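Local coordinates for putative sugar binding protein (PDB 3KEZ) that probably binds sugars or other nutrients at the outer membrane, as a calcium-containing member of the SusD family, at residues F188-T200 with D246-V260. Numbering follows the deposited sequence.
Sequences FNKGKVNRWAAMT and DASASNPGEILFEIV
The ring of F188 lies with one face on the backbone of S248 and A249, S248 C and A249 N both displaced toward its rim. With CG swung anti to its backbone N (chi1 -176°), F188 points into the loop 246-254, where P252 CB approaches obliquely, 3.8 Å from F188 CD1. The F257 ring receives V193 CG2 almost exactly over its centre, a CH-pi contact 3.5 Å from the centroid and 5° off the normal, while G191 O lies at its edge; a compact branched valine suits that face.

Beside the F188 ring, K190 is long enough to reach the second segment; its chain bends at chi2 and carries NZ to three acceptors. K190 NZ forms salt bridges with E258 OE1 (2.9 Å), met on the syn side but tilted from the plane, and with D246 OD1, met from above the carboxylate plane; it also donates to a lone pair of A247 O. E258 OE2 bonds N331, a calcium ligand, so this network borders the metal site. Glycine fits the third position of the type II turn N189-K192, where phi is positive: G191 CA makes a CA-H...O contact with E258 O (3.1 Å), and V260 CG2 closes over it.

N194 N-caps helix 195-209, its OD1 accepting nearly straight from A197 N (3.2 Å); its ND2 is held by D187. Small A197 lets L256 and F257, the bulge facing I335 of strand 332-336, pack against the helix's first turn. Helix 20-34 meets F257 through Y31 and M34, and helix 212-229 packs on W196 and T200.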
loop_
_atom_site.group_PDB
_atom_site.type_symbol
_atom_site.label_atom_id
_atom_site.label_comp_id
_atom_site.label_asym_id
_atom_site.label_seq_id
_atom_site.Cartn_x
_atom_site.Cartn_y
_atom_site.Cartn_z
ATOM N N PHE A 188 -9.783 -14.250 11.161
ATOM C CA PHE A 188 -8.537 -14.463 10.410
ATOM C C PHE A 188 -8.840 -15.150 9.072
ATOM O O PHE A 188 -9.653 -16.070 8.993
ATOM C CB PHE A 188 -7.561 -15.304 11.241
ATOM C CG PHE A 188 -6.238 -15.494 10.592
ATOM C CD1 PHE A 188 -5.250 -14.558 10.751
ATOM C CD2 PHE A 188 -5.991 -16.613 9.810
ATOM C CE1 PHE A 188 -4.021 -14.731 10.172
ATOM C CE2 PHE A 188 -4.767 -16.798 9.193
ATOM C CZ PHE A 188 -3.776 -15.868 9.364
ATOM N N ASN A 189 -8.238 -14.662 8.006
ATOM C CA ASN A 189 -8.537 -15.159 6.661
ATOM C C ASN A 189 -7.314 -14.988 5.793
ATOM O O ASN A 189 -7.077 -13.944 5.188
ATOM C CB ASN A 189 -9.750 -14.463 6.066
ATOM C CG ASN A 189 -10.388 -15.247 4.945
ATOM O OD1 ASN A 189 -9.927 -16.341 4.564
ATOM N ND2 ASN A 189 -11.451 -14.673 4.371
ATOM N N LYS A 190 -6.546 -16.068 5.765
ATOM C CA LYS A 190 -5.175 -16.084 5.273
ATOM C C LYS A 190 -5.132 -15.729 3.814
ATOM O O LYS A 190 -5.750 -16.413 2.987
ATOM C CB LYS A 190 -4.641 -17.518 5.429
ATOM C CG LYS A 190 -3.258 -17.759 4.934
ATOM C CD LYS A 190 -2.257 -17.111 5.821
ATOM C CE LYS A 190 -0.853 -17.556 5.439
ATOM N NZ LYS A 190 0.114 -16.973 6.406
ATOM N N GLY A 191 -4.393 -14.681 3.473
ATOM C CA GLY A 191 -4.296 -14.284 2.066
ATOM C C GLY A 191 -5.549 -13.613 1.526
ATOM O O GLY A 191 -5.629 -13.350 0.324
ATOM N N LYS A 192 -6.509 -13.292 2.404
ATOM C CA LYS A 192 -7.740 -12.596 1.966
ATOM C C LYS A 192 -7.996 -11.330 2.794
ATOM O O LYS A 192 -7.500 -11.208 3.913
ATOM C CB LYS A 192 -8.933 -13.554 2.027
ATOM C CG LYS A 192 -8.743 -14.774 1.096
ATOM C CD LYS A 192 -9.978 -15.657 1.019
ATOM C CE LYS A 192 -9.700 -16.903 0.183
ATOM N NZ LYS A 192 -8.751 -16.581 -0.908
ATOM N N VAL A 193 -8.781 -10.397 2.243
ATOM C CA VAL A 193 -9.179 -9.186 2.994
ATOM C C VAL A 193 -10.232 -9.502 4.010
ATOM O O VAL A 193 -11.187 -10.240 3.710
ATOM C CB VAL A 193 -9.680 -8.083 2.039
ATOM C CG1 VAL A 193 -10.159 -6.877 2.813
ATOM C CG2 VAL A 193 -8.564 -7.746 1.123
ATOM N N ASN A 194 -10.043 -8.986 5.226
ATOM C CA ASN A 194 -11.067 -9.095 6.294
ATOM C C ASN A 194 -11.497 -7.733 6.854
ATOM O O ASN A 194 -11.066 -6.687 6.353
ATOM C CB ASN A 194 -10.690 -10.135 7.381
ATOM C CG ASN A 194 -9.706 -9.624 8.356
ATOM O OD1 ASN A 194 -9.385 -8.458 8.331
ATOM N ND2 ASN A 194 -9.236 -10.497 9.273
ATOM N N ARG A 195 -12.405 -7.726 7.834
ATOM C CA ARG A 195 -12.948 -6.453 8.295
ATOM C C ARG A 195 -11.859 -5.460 8.753
ATOM O O ARG A 195 -11.900 -4.250 8.429
ATOM C CB ARG A 195 -13.968 -6.658 9.409
ATOM C CG ARG A 195 -14.728 -5.389 9.759
ATOM C CD ARG A 195 -15.761 -5.647 10.854
ATOM N NE ARG A 195 -16.616 -6.765 10.499
ATOM C CZ ARG A 195 -17.270 -7.535 11.367
ATOM N NH1 ARG A 195 -17.181 -7.311 12.675
ATOM N NH2 ARG A 195 -18.005 -8.551 10.925
ATOM N N TRP A 196 -10.892 -5.958 9.510
ATOM C CA TRP A 196 -9.886 -5.099 10.127
ATOM C C TRP A 196 -8.914 -4.527 9.090
ATOM O O TRP A 196 -8.553 -3.352 9.151
ATOM C CB TRP A 196 -9.162 -5.832 11.266
ATOM C CG TRP A 196 -10.075 -6.716 12.045
ATOM C CD1 TRP A 196 -9.950 -8.056 12.207
ATOM C CD2 TRP A 196 -11.301 -6.343 12.714
ATOM N NE1 TRP A 196 -11.009 -8.549 12.957
ATOM C CE2 TRP A 196 -11.837 -7.512 13.283
ATOM C CE3 TRP A 196 -11.986 -5.136 12.883
ATOM C CZ2 TRP A 196 -13.022 -7.514 14.016
ATOM C CZ3 TRP A 196 -13.181 -5.144 13.596
ATOM C CH2 TRP A 196 -13.670 -6.317 14.167
ATOM N N ALA A 197 -8.520 -5.343 8.111
ATOM C CA ALA A 197 -7.756 -4.841 6.955
ATOM C C ALA A 197 -8.524 -3.724 6.253
ATOM O O ALA A 197 -7.983 -2.637 6.029
ATOM C CB ALA A 197 -7.457 -5.987 5.929
ATOM N N ALA A 198 -9.785 -3.964 5.929
ATOM C CA ALA A 198 -10.581 -2.920 5.215
ATOM C C ALA A 198 -10.744 -1.634 6.056
ATOM O O ALA A 198 -10.638 -0.549 5.518
ATOM C CB ALA A 198 -11.950 -3.437 4.751
HETATM N N MSE A 199 -10.954 -1.761 7.361
HETATM C CA MSE A 199 -11.058 -0.578 8.233
HETATM C C MSE A 199 -9.729 0.206 8.266
HETATM O O MSE A 199 -9.712 1.432 8.284
HETATM C CB MSE A 199 -11.462 -0.953 9.642
HETATM C CG MSE A 199 -12.840 -1.358 9.823
HETATM SE SE MSE A 199 -13.249 -1.476 11.727
HETATM C CE MSE A 199 -15.155 -1.927 11.581
ATOM N N THR A 200 -8.614 -0.511 8.303
ATOM C CA THR A 200 -7.301 0.138 8.311
ATOM C C THR A 200 -7.083 0.898 7.012
ATOM O O THR A 200 -6.711 2.065 7.047
ATOM C CB THR A 200 -6.173 -0.869 8.549
ATOM O OG1 THR A 200 -6.375 -1.497 9.807
ATOM C CG2 THR A 200 -4.823 -0.215 8.541
ATOM N N ASP A 246 4.683 -17.890 9.141
ATOM C CA ASP A 246 3.490 -18.172 8.370
ATOM C C ASP A 246 2.358 -18.078 9.399
ATOM O O ASP A 246 2.198 -18.949 10.256
ATOM C CB ASP A 246 3.602 -19.548 7.704
ATOM C CG ASP A 246 3.017 -19.585 6.275
ATOM O OD1 ASP A 246 2.449 -18.568 5.764
ATOM O OD2 ASP A 246 3.110 -20.673 5.672
ATOM N N ALA A 247 1.656 -16.948 9.366
ATOM C CA ALA A 247 0.634 -16.632 10.353
ATOM C C ALA A 247 -0.580 -17.559 10.187
ATOM O O ALA A 247 -0.861 -18.017 9.084
ATOM C CB ALA A 247 0.225 -15.128 10.236
ATOM N N SER A 248 -1.262 -17.847 11.291
ATOM C CA SER A 248 -2.493 -18.624 11.279
ATOM C C SER A 248 -3.473 -18.042 12.290
ATOM O O SER A 248 -3.125 -17.134 13.059
ATOM C CB SER A 248 -2.166 -20.075 11.683
ATOM O OG SER A 248 -1.804 -20.132 13.050
ATOM N N ALA A 249 -4.684 -18.601 12.331
ATOM C CA ALA A 249 -5.738 -18.086 13.211
ATOM C C ALA A 249 -5.284 -18.102 14.655
ATOM O O ALA A 249 -5.548 -17.151 15.388
ATOM C CB ALA A 249 -7.067 -18.897 13.039
ATOM N N SER A 250 -4.589 -19.171 15.064
ATOM C CA SER A 250 -4.032 -19.270 16.420
ATOM C C SER A 250 -2.834 -18.362 16.672
ATOM O O SER A 250 -2.560 -18.021 17.808
ATOM C CB SER A 250 -3.639 -20.739 16.768
ATOM O OG SER A 250 -2.660 -21.249 15.861
ATOM N N ASN A 251 -2.103 -17.981 15.625
ATOM C CA ASN A 251 -1.005 -16.992 15.762
ATOM C C ASN A 251 -1.029 -15.986 14.651
ATOM O O ASN A 251 -0.241 -16.098 13.738
ATOM C CB ASN A 251 0.332 -17.697 15.688
ATOM C CG ASN A 251 0.451 -18.722 16.704
ATOM O OD1 ASN A 251 0.320 -18.416 17.885
ATOM N ND2 ASN A 251 0.642 -19.979 16.283
ATOM N N PRO A 252 -1.941 -15.011 14.713
ATOM C CA PRO A 252 -2.094 -14.135 13.524
ATOM C C PRO A 252 -0.984 -13.154 13.262
ATOM O O PRO A 252 -0.895 -12.598 12.150
ATOM C CB PRO A 252 -3.367 -13.354 13.803
ATOM C CG PRO A 252 -3.953 -13.874 15.012
ATOM C CD PRO A 252 -3.049 -14.876 15.664
ATOM N N GLY A 253 -0.173 -12.866 14.281
ATOM C CA GLY A 253 0.759 -11.767 14.154
ATOM C C GLY A 253 0.026 -10.445 13.962
ATOM O O GLY A 253 -1.056 -10.217 14.539
ATOM N N GLU A 254 0.592 -9.576 13.136
ATOM C CA GLU A 254 -0.027 -8.295 12.923
ATOM C C GLU A 254 -0.426 -8.005 11.493
ATOM O O GLU A 254 -0.971 -6.946 11.246
ATOM C CB GLU A 254 0.850 -7.151 13.465
ATOM C CG GLU A 254 2.156 -6.860 12.725
ATOM C CD GLU A 254 2.744 -5.521 13.155
ATOM O OE1 GLU A 254 3.428 -5.458 14.211
ATOM O OE2 GLU A 254 2.557 -4.537 12.404
ATOM N N ILE A 255 -0.145 -8.902 10.549
ATOM C CA ILE A 255 -0.577 -8.646 9.157
ATOM C C ILE A 255 -2.074 -8.921 8.977
ATOM O O ILE A 255 -2.545 -10.054 9.143
ATOM C CB ILE A 255 0.188 -9.446 8.104
ATOM C CG1 ILE A 255 1.713 -9.167 8.187
ATOM C CG2 ILE A 255 -0.399 -9.120 6.690
ATOM C CD1 ILE A 255 2.603 -10.286 7.555
ATOM N N LEU A 256 -2.792 -7.873 8.599
ATOM C CA LEU A 256 -4.228 -7.898 8.455
ATOM C C LEU A 256 -4.626 -8.258 7.023
ATOM O O LEU A 256 -5.732 -8.751 6.770
ATOM C CB LEU A 256 -4.804 -6.545 8.863
ATOM C CG LEU A 256 -4.459 -6.032 10.263
ATOM C CD1 LEU A 256 -5.095 -4.590 10.523
ATOM C CD2 LEU A 256 -4.933 -7.011 11.363
ATOM N N PHE A 257 -3.748 -7.983 6.071
ATOM C CA PHE A 257 -3.940 -8.494 4.720
ATOM C C PHE A 257 -2.591 -8.809 4.119
ATOM O O PHE A 257 -1.728 -7.927 3.979
ATOM C CB PHE A 257 -4.724 -7.515 3.853
ATOM C CG PHE A 257 -4.903 -7.963 2.404
ATOM C CD1 PHE A 257 -5.238 -9.277 2.090
ATOM C CD2 PHE A 257 -4.825 -7.043 1.375
ATOM C CE1 PHE A 257 -5.438 -9.673 0.793
ATOM C CE2 PHE A 257 -5.018 -7.432 0.050
ATOM C CZ PHE A 257 -5.335 -8.765 -0.238
ATOM N N GLU A 258 -2.441 -10.087 3.773
ATOM C CA GLU A 258 -1.198 -10.675 3.295
ATOM C C GLU A 258 -1.414 -11.164 1.849
ATOM O O GLU A 258 -2.423 -11.811 1.563
ATOM C CB GLU A 258 -0.810 -11.838 4.232
ATOM C CG GLU A 258 0.552 -12.454 3.933
ATOM C CD GLU A 258 1.046 -13.429 4.995
ATOM O OE1 GLU A 258 0.248 -14.149 5.626
ATOM O OE2 GLU A 258 2.259 -13.489 5.162
ATOM N N ILE A 259 -0.528 -10.765 0.924
ATOM C CA ILE A 259 -0.434 -11.420 -0.368
ATOM C C ILE A 259 0.400 -12.681 -0.142
ATOM O O ILE A 259 1.561 -12.597 0.325
ATOM C CB ILE A 259 0.216 -10.548 -1.483
ATOM C CG1 ILE A 259 -0.531 -9.211 -1.688
ATOM C CG2 ILE A 259 0.348 -11.338 -2.787
ATOM C CD1 ILE A 259 -2.023 -9.333 -2.092
ATOM N N VAL A 260 -0.202 -13.838 -0.444
ATOM C CA VAL A 260 0.439 -15.147 -0.299
ATOM C C VAL A 260 1.047 -15.596 -1.633
ATOM O O VAL A 260 0.332 -15.781 -2.625
ATOM C CB VAL A 260 -0.549 -16.210 0.207
ATOM C CG1 VAL A 260 0.128 -17.591 0.296
ATOM C CG2 VAL A 260 -1.102 -15.796 1.593
HETATM O O HOH W 1 -4.509 -11.804 4.680
HETATM O O HOH W 2 -3.118 -13.753 -1.393
#